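Asp/Glu-specific dipeptidyl-peptidase (Flavobacterium psychrophilum, PDB 5JXF) removes dipeptides from the N-terminus of oligopeptides as a serine peptidase of family S46, with strict specificity for Asp or Glu at the P1 position. Local coordinates at residues W41-L46 and V142-V147; T173-S178 and Y198-T203. One frame throughout, in Å; residues are numbered along the deposited sequence.

Contact 1: residues W41-L46 and V142-V147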
ATOM      1  N   TRP A  41      -5.309  18.678 -27.109  1.00 50.06           N
ATOM      2  CA  TRP A  41      -5.529  19.267 -28.431  1.00 51.49           C
ATOM      3  C   TRP A  41      -6.291  20.587 -28.401  1.00 46.15           C
ATOM      4  O   TRP A  41      -7.217  20.774 -27.622  1.00 46.77           O
ATOM      5  CB  TRP A  41      -6.265  18.251 -29.316  1.00 50.21           C
ATOM      6  CG  TRP A  41      -5.569  16.924 -29.285  1.00 54.72           C
ATOM      7  CD1 TRP A  41      -5.892  15.843 -28.508  1.00 58.21           C
ATOM      8  CD2 TRP A  41      -4.403  16.553 -30.021  1.00 53.10           C
ATOM      9  NE1 TRP A  41      -5.007  14.818 -28.733  1.00 60.53           N
ATOM     10  CE2 TRP A  41      -4.081  15.227 -29.657  1.00 59.34           C
ATOM     11  CE3 TRP A  41      -3.600  17.209 -30.963  1.00 57.04           C
ATOM     12  CZ2 TRP A  41      -2.990  14.549 -30.201  1.00 62.90           C
ATOM     13  CZ3 TRP A  41      -2.526  16.535 -31.504  1.00 60.23           C
ATOM     14  CH2 TRP A  41      -2.227  15.219 -31.124  1.00 65.50           C
ATOM     15  N   ILE A  42      -5.876  21.503 -29.262  1.00 48.41           N
ATOM     16  CA  ILE A  42      -6.581  22.758 -29.446  1.00 47.91           C
ATOM     17  C   ILE A  42      -7.925  22.459 -30.068  1.00 44.41           C
ATOM     18  O   ILE A  42      -7.988  21.876 -31.144  1.00 53.01           O
ATOM     19  CB  ILE A  42      -5.774  23.722 -30.331  1.00 50.72           C
ATOM     20  CG1 ILE A  42      -4.395  23.926 -29.717  1.00 48.49           C
ATOM     21  CG2 ILE A  42      -6.509  25.043 -30.469  1.00 51.06           C
ATOM     22  CD1 ILE A  42      -3.465  24.738 -30.561  1.00 47.54           C
ATOM     23  N   PRO A  43      -9.009  22.854 -29.389  1.00 44.19           N
ATOM     24  CA  PRO A  43     -10.339  22.344 -29.717  1.00 43.29           C
ATOM     25  C   PRO A  43     -10.832  22.767 -31.101  1.00 49.25           C
ATOM     26  O   PRO A  43     -11.754  22.150 -31.629  1.00 47.54           O
ATOM     27  CB  PRO A  43     -11.226  22.946 -28.621  1.00 42.26           C
ATOM     28  CG  PRO A  43     -10.292  23.364 -27.548  1.00 46.88           C
ATOM     29  CD  PRO A  43      -9.046  23.775 -28.245  1.00 43.36           C
ATOM     30  N   SER A  44     -10.231  23.797 -31.681  1.00 46.18           N
ATOM     31  CA  SER A  44     -10.623  24.231 -33.020  1.00 48.17           C
ATOM     32  C   SER A  44      -9.903  23.422 -34.104  1.00 58.31           C
ATOM     33  O   SER A  44     -10.135  23.623 -35.294  1.00 58.53           O
ATOM     34  CB  SER A  44     -10.340  25.731 -33.198  1.00 50.38           C
ATOM     35  OG  SER A  44      -8.979  26.024 -32.920  1.00 56.33           O
ATOM     36  N   LEU A  45      -9.036  22.497 -33.705  1.00 50.99           N
ATOM     37  CA  LEU A  45      -8.266  21.746 -34.694  1.00 56.20           C
ATOM     38  C   LEU A  45      -8.552  20.261 -34.673  1.00 54.26           C
ATOM     39  O   LEU A  45      -7.705  19.468 -35.051  1.00 54.24           O
ATOM     40  CB  LEU A  45      -6.770  21.957 -34.480  1.00 58.41           C
ATOM     41  CG  LEU A  45      -6.282  23.390 -34.685  1.00 57.10           C
ATOM     42  CD1 LEU A  45      -4.760  23.387 -34.674  1.00 55.65           C
ATOM     43  CD2 LEU A  45      -6.834  23.980 -35.993  1.00 63.60           C
ATOM     44  N   LEU A  46      -9.746  19.885 -34.243  1.00 54.18           N
ATOM     45  CA  LEU A  46     -10.021  18.480 -33.996  1.00 51.36           C
ATOM     46  C   LEU A  46     -10.311  17.714 -35.282  1.00 62.36           C
ATOM     47  O   LEU A  46     -10.159  16.497 -35.332  1.00 66.45           O
ATOM     48  CB  LEU A  46     -11.188  18.346 -33.023  1.00 44.71           C
ATOM     49  CG  LEU A  46     -10.891  18.922 -31.640  1.00 51.29           C
ATOM     50  CD1 LEU A  46     -12.124  18.906 -30.782  1.00 52.78           C
ATOM     51  CD2 LEU A  46      -9.771  18.134 -30.959  1.00 52.94           C
ATOM     52  N   VAL A 142     -14.674  32.806 -26.237  1.00 38.78           N
ATOM     53  CA  VAL A 142     -15.538  33.184 -27.368  1.00 33.60           C
ATOM     54  C   VAL A 142     -14.986  32.593 -28.653  1.00 36.69           C
ATOM     55  O   VAL A 142     -15.707  31.974 -29.420  1.00 47.28           O
ATOM     56  CB  VAL A 142     -15.659  34.733 -27.499  1.00 37.98           C
ATOM     57  CG1 VAL A 142     -16.551  35.134 -28.710  1.00 38.96           C
ATOM     58  CG2 VAL A 142     -16.251  35.309 -26.191  1.00 33.66           C
ATOM     59  N   SER A 143     -13.685  32.745 -28.870  1.00 39.48           N
ATOM     60  CA  SER A 143     -13.084  32.321 -30.127  1.00 38.75           C
ATOM     61  C   SER A 143     -11.581  32.138 -29.983  1.00 46.44           C
ATOM     62  O   SER A 143     -10.963  32.730 -29.107  1.00 41.93           O
ATOM     63  CB  SER A 143     -13.379  33.346 -31.236  1.00 38.64           C
ATOM     64  OG  SER A 143     -12.602  34.518 -31.060  1.00 44.96           O
ATOM     65  N   ILE A 144     -11.016  31.320 -30.865  1.00 55.33           N
ATOM     66  CA  ILE A 144      -9.608  30.941 -30.850  1.00 53.29           C
ATOM     67  C   ILE A 144      -8.959  31.353 -32.175  1.00 63.44           C
ATOM     68  O   ILE A 144      -9.292  30.814 -33.230  1.00 68.19           O
ATOM     69  CB  ILE A 144      -9.460  29.430 -30.627  1.00 52.02           C
ATOM     70  CG1 ILE A 144     -10.045  29.043 -29.263  1.00 54.30           C
ATOM     71  CG2 ILE A 144      -8.006  28.990 -30.704  1.00 50.87           C
ATOM     72  CD1 ILE A 144     -10.151  27.548 -29.040  1.00 53.07           C
ATOM     73  N   ASN A 145      -8.037  32.308 -32.117  1.00 62.47           N
ATOM     74  CA  ASN A 145      -7.555  32.965 -33.331  1.00 61.97           C
ATOM     75  C   ASN A 145      -6.037  32.987 -33.484  1.00 58.93           C
ATOM     76  O   ASN A 145      -5.321  33.606 -32.700  1.00 64.54           O
ATOM     77  CB  ASN A 145      -8.102  34.387 -33.370  1.00 60.37           C
ATOM     78  CG  ASN A 145      -9.592  34.433 -33.102  1.00 62.67           C
ATOM     79  OD1 ASN A 145     -10.034  34.461 -31.953  1.00 67.98           O
ATOM     80  ND2 ASN A 145     -10.374  34.414 -34.164  1.00 61.57           N
ATOM     81  N   ASP A 146      -5.545  32.303 -34.505  1.00 51.88           N
ATOM     82  CA  ASP A 146      -4.116  32.291 -34.767  1.00 62.23           C
ATOM     83  C   ASP A 146      -3.625  33.678 -35.178  1.00 71.17           C
ATOM     84  O   ASP A 146      -4.188  34.308 -36.078  1.00 72.13           O
ATOM     85  CB  ASP A 146      -3.777  31.275 -35.853  1.00 71.62           C
ATOM     86  CG  ASP A 146      -2.283  31.023 -35.975  1.00 81.08           C
ATOM     87  OD1 ASP A 146      -1.485  31.949 -35.702  1.00 78.93           O
ATOM     88  OD2 ASP A 146      -1.906  29.893 -36.348  1.00 86.33           O
ATOM     89  N   VAL A 147      -2.565  34.142 -34.519  1.00 71.44           N
ATOM     90  CA  VAL A 147      -1.998  35.459 -34.802  1.00 67.59           C
ATOM     91  C   VAL A 147      -0.476  35.402 -34.867  1.00 67.41           C
ATOM     92  O   VAL A 147       0.198  36.386 -34.565  1.00 68.57           O
ATOM     93  CB  VAL A 147      -2.414  36.498 -33.739  1.00 66.54           C
ATOM     94  CG1 VAL A 147      -3.906  36.812 -33.842  1.00 62.02           C
ATOM     95  CG2 VAL A 147      -2.067  36.000 -32.358  1.00 65.33           C
TER
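With chi1 at -62°, Ile144 sets CG2 anti to its backbone N and CG1 anti to its carbonyl carbon, while chi2 of 171° stretches CD1 outward; the resulting fork meets Ile42, Pro43 and Ser44. Ile144 belongs to strand 138-146 of the antiparallel sheet that, in this family, forms one barrel of the chymotrypsin-like fold, and 41-46 is part of the N-terminal loop ahead of helix 49-57. The loop is folded here into a beta turn: Leu45 N donates to Ile42 O at 2.8 Å, and the backbone angles of Pro43 and Ser44 fit type I.

The two ends of Ile144 divide the loop: CD1 goes to Pro43, CG2 to Ile42 and Ser44. CD1 lies 4.0 Å from CD of Pro43, the two side chains crossing at about a right angle. CG2 comes within 4.2 Å of CG2 of Ile42, a purely apolar contact. The same CG2 is 3.8 Å from OG of Ser44, whose chi1 of 55° tucks the hydroxyl over its own backbone. That last approach is van der Waals packing of a hydroxyl on a methyl. Of the 126 Å² buried in all, Ile144 supplies 67 Å², so one strand residue carries its side of the interface.

Tyr67 meets both segments: it touches Ser44, and its OH accepts a hydrogen bond from Ile144 N. Just upstream, Val142 and Ser143 both face Val202 in a classic beta bulge. At the branch point of Ile144, CB itself stands 4.1 Å from Ser44 OG.

Contact 2: residues T173-S178 and Y198-T203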
ATOM      1  N   THR A 173       1.138  43.177 -27.288  1.00 77.89           N
ATOM      2  CA  THR A 173       0.355  44.304 -26.799  1.00 82.57           C
ATOM      3  C   THR A 173      -0.369  45.000 -27.959  1.00 75.80           C
ATOM      4  O   THR A 173      -1.495  45.478 -27.825  1.00 73.31           O
ATOM      5  CB  THR A 173       1.247  45.308 -26.040  1.00 83.77           C
ATOM      6  OG1 THR A 173       1.802  44.669 -24.882  1.00 80.92           O
ATOM      7  CG2 THR A 173       0.437  46.525 -25.597  1.00 79.93           C
ATOM      8  N   LYS A 174       0.270  44.976 -29.117  1.00 73.57           N
ATOM      9  CA  LYS A 174      -0.253  45.601 -30.325  1.00 77.62           C
ATOM     10  C   LYS A 174      -1.520  44.852 -30.792  1.00 75.94           C
ATOM     11  O   LYS A 174      -2.591  45.452 -30.973  1.00 74.22           O
ATOM     12  CB  LYS A 174       0.887  45.630 -31.370  1.00 76.56           C
ATOM     13  CG  LYS A 174       0.589  45.962 -32.846  1.00 76.51           C
ATOM     14  CD  LYS A 174       1.938  45.547 -33.695  1.00 83.69           C
ATOM     15  CE  LYS A 174       1.526  45.663 -35.213  1.00 92.81           C
ATOM     16  NZ  LYS A 174       1.190  44.106 -35.212  1.00 85.72           N
ATOM     17  N   VAL A 175      -1.432  43.533 -30.915  1.00 71.54           N
ATOM     18  CA  VAL A 175      -2.598  42.765 -31.331  1.00 68.66           C
ATOM     19  C   VAL A 175      -3.710  42.728 -30.269  1.00 71.43           C
ATOM     20  O   VAL A 175      -4.895  42.842 -30.600  1.00 68.98           O
ATOM     21  CB  VAL A 175      -2.188  41.338 -31.710  1.00 70.53           C
ATOM     22  CG1 VAL A 175      -3.399  40.500 -32.042  1.00 65.14           C
ATOM     23  CG2 VAL A 175      -1.245  41.400 -32.899  1.00 78.25           C
ATOM     24  N   THR A 176      -3.327  42.586 -29.004  1.00 71.58           N
ATOM     25  CA  THR A 176      -4.298  42.469 -27.917  1.00 72.11           C
ATOM     26  C   THR A 176      -5.245  43.679 -27.922  1.00 71.09           C
ATOM     27  O   THR A 176      -6.457  43.550 -27.726  1.00 73.04           O
ATOM     28  CB  THR A 176      -3.573  42.339 -26.557  1.00 70.27           C
ATOM     29  OG1 THR A 176      -2.800  41.131 -26.536  1.00 67.25           O
ATOM     30  CG2 THR A 176      -4.544  42.314 -25.406  1.00 57.53           C
ATOM     31  N   ALA A 177      -4.677  44.847 -28.204  1.00 65.19           N
ATOM     32  CA  ALA A 177      -5.414  46.108 -28.207  1.00 64.43           C
ATOM     33  C   ALA A 177      -6.275  46.237 -29.464  1.00 71.15           C
ATOM     34  O   ALA A 177      -7.343  46.866 -29.464  1.00 70.38           O
ATOM     35  CB  ALA A 177      -4.428  47.288 -28.109  1.00 62.78           C
ATOM     36  N   SER A 178      -5.789  45.617 -30.533  1.00 71.37           N
ATOM     37  CA  SER A 178      -6.317  45.822 -31.867  1.00 71.08           C
ATOM     38  C   SER A 178      -7.380  44.805 -32.289  1.00 64.29           C
ATOM     39  O   SER A 178      -8.374  45.171 -32.907  1.00 57.69           O
ATOM     40  CB  SER A 178      -5.155  45.804 -32.855  1.00 72.39           C
ATOM     41  OG  SER A 178      -5.533  45.232 -34.083  1.00 73.89           O
ATOM     42  N   TYR A 198       1.586  31.669 -32.097  1.00 65.85           N
ATOM     43  CA  TYR A 198       0.903  32.577 -31.184  1.00 65.45           C
ATOM     44  C   TYR A 198      -0.587  32.626 -31.498  1.00 64.72           C
ATOM     45  O   TYR A 198      -0.986  32.861 -32.647  1.00 66.91           O
ATOM     46  CB  TYR A 198       1.514  33.979 -31.251  1.00 66.45           C
ATOM     47  CG  TYR A 198       2.921  34.044 -30.709  1.00 67.64           C
ATOM     48  CD1 TYR A 198       4.013  33.749 -31.517  1.00 68.05           C
ATOM     49  CD2 TYR A 198       3.159  34.386 -29.383  1.00 68.97           C
ATOM     50  CE1 TYR A 198       5.310  33.803 -31.019  1.00 65.82           C
ATOM     51  CE2 TYR A 198       4.451  34.448 -28.879  1.00 68.33           C
ATOM     52  CZ  TYR A 198       5.522  34.155 -29.700  1.00 70.19           C
ATOM     53  OH  TYR A 198       6.806  34.208 -29.196  1.00 76.42           O
ATOM     54  N   ILE A 199      -1.403  32.387 -30.472  1.00 57.02           N
ATOM     55  CA  ILE A 199      -2.850  32.344 -30.629  1.00 58.97           C
ATOM     56  C   ILE A 199      -3.527  33.307 -29.679  1.00 59.83           C
ATOM     57  O   ILE A 199      -3.203  33.328 -28.485  1.00 54.03           O
ATOM     58  CB  ILE A 199      -3.409  30.943 -30.364  1.00 63.14           C
ATOM     59  CG1 ILE A 199      -2.893  29.948 -31.401  1.00 66.71           C
ATOM     60  CG2 ILE A 199      -4.937  30.973 -30.344  1.00 57.32           C
ATOM     61  CD1 ILE A 199      -3.197  28.500 -31.039  1.00 65.81           C
ATOM     62  N   LEU A 200      -4.468  34.089 -30.212  1.00 51.99           N
ATOM     63  CA  LEU A 200      -5.265  35.017 -29.416  1.00 51.55           C
ATOM     64  C   LEU A 200      -6.636  34.464 -29.097  1.00 52.35           C
ATOM     65  O   LEU A 200      -7.347  33.969 -29.969  1.00 50.00           O
ATOM     66  CB  LEU A 200      -5.421  36.369 -30.138  1.00 57.66           C
ATOM     67  CG  LEU A 200      -6.309  37.429 -29.462  1.00 54.30           C
ATOM     68  CD1 LEU A 200      -5.828  38.830 -29.827  1.00 59.29           C
ATOM     69  CD2 LEU A 200      -7.788  37.286 -29.808  1.00 51.43           C
ATOM     70  N   PHE A 201      -7.014  34.622 -27.835  1.00 48.48           N
ATOM     71  CA  PHE A 201      -8.297  34.185 -27.327  1.00 44.86           C
ATOM     72  C   PHE A 201      -9.146  35.392 -26.978  1.00 50.78           C
ATOM     73  O   PHE A 201      -8.777  36.203 -26.126  1.00 48.24           O
ATOM     74  CB  PHE A 201      -8.114  33.290 -26.084  1.00 39.98           C
ATOM     75  CG  PHE A 201      -7.475  31.964 -26.380  1.00 42.68           C
ATOM     76  CD1 PHE A 201      -6.121  31.880 -26.676  1.00 51.87           C
ATOM     77  CD2 PHE A 201      -8.222  30.796 -26.332  1.00 46.28           C
ATOM     78  CE1 PHE A 201      -5.522  30.652 -26.938  1.00 52.90           C
ATOM     79  CE2 PHE A 201      -7.637  29.570 -26.599  1.00 51.33           C
ATOM     80  CZ  PHE A 201      -6.283  29.495 -26.899  1.00 48.92           C
ATOM     81  N   VAL A 202     -10.274  35.514 -27.664  1.00 49.76           N
ATOM     82  CA  VAL A 202     -11.304  36.447 -27.265  1.00 47.28           C
ATOM     83  C   VAL A 202     -12.087  35.783 -26.146  1.00 44.80           C
ATOM     84  O   VAL A 202     -12.474  34.619 -26.258  1.00 41.12           O
ATOM     85  CB  VAL A 202     -12.263  36.803 -28.414  1.00 37.77           C
ATOM     86  CG1 VAL A 202     -13.358  37.710 -27.891  1.00 37.30           C
ATOM     87  CG2 VAL A 202     -11.510  37.462 -29.572  1.00 42.35           C
ATOM     88  N   THR A 203     -12.329  36.523 -25.073  1.00 37.39           N
ATOM     89  CA  THR A 203     -12.909  35.935 -23.887  1.00 35.62           C
ATOM     90  C   THR A 203     -13.872  36.872 -23.214  1.00 34.31           C
ATOM     91  O   THR A 203     -13.852  38.106 -23.447  1.00 41.11           O
ATOM     92  CB  THR A 203     -11.827  35.559 -22.842  1.00 44.41           C
ATOM     93  OG1 THR A 203     -11.306  36.759 -22.254  1.00 48.85           O
ATOM     94  CG2 THR A 203     -10.686  34.759 -23.483  1.00 42.13           C
TER
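Helix-on-sheet packing joins the last turns of helix 162-178 to strand 197-214, which runs through the same antiparallel sheet as strand 138-146, consistent with a barrel of the chymotrypsin-like fold of S46 peptidases. Thr176 and Leu200 bring their CA atoms to 7.7 Å, and 89 Å² is buried, 49 Å² of it on Leu200. A chi1 of 176° extends Leu200 away from its own N toward the helix, and its CD1 meets CG1 of Val175 at 3.7 Å. The two side chains cross obliquely, methyl against methyl. CD1 also passes 4.4 Å from CA of Thr176, so it touches the helix backbone as well as a side chain.

The hydroxyl of Thr176 is turned back to its own helix, where OG1 is hydrogen-bonded to Ile172 O. The backbone O of Thr176 accepts a hydrogen bond from Asn187 ND2 on the adjoining strand 186-192, a polar tie beside the apolar contact. Val175 also packs on Gln150 and Ile151 of helix 148-151, and Phe179 touches Leu200.

At the helix end Ser178 N is shared, donating to Val175 O at 2.9 Å and weakly to Lys174 O; Val175 O in turn lies 4.2 Å from CD1 of Leu200.

From the N terminus, contact 1 comes first: the chain leaves 41-46, forms helices and early strands of the barrel, and closes a loop of 95 intervening residues at 142-147. Contact 2 opens afterwards, at 173-178, and closes over only 19 residues, which include strand 186-192. The two are therefore in series, with centres 13 Å apart. Their strands are antiparallel neighbours, as the backbone pairing of Asn145 O with Leu200 N at 2.7 Å attests. Ile144 and Leu200 point to opposite faces of the sheet, so at this point residues 41-46 pack on one face and helix 162-178 on the other. Ile144 packs laterally on Ile199 and Phe201.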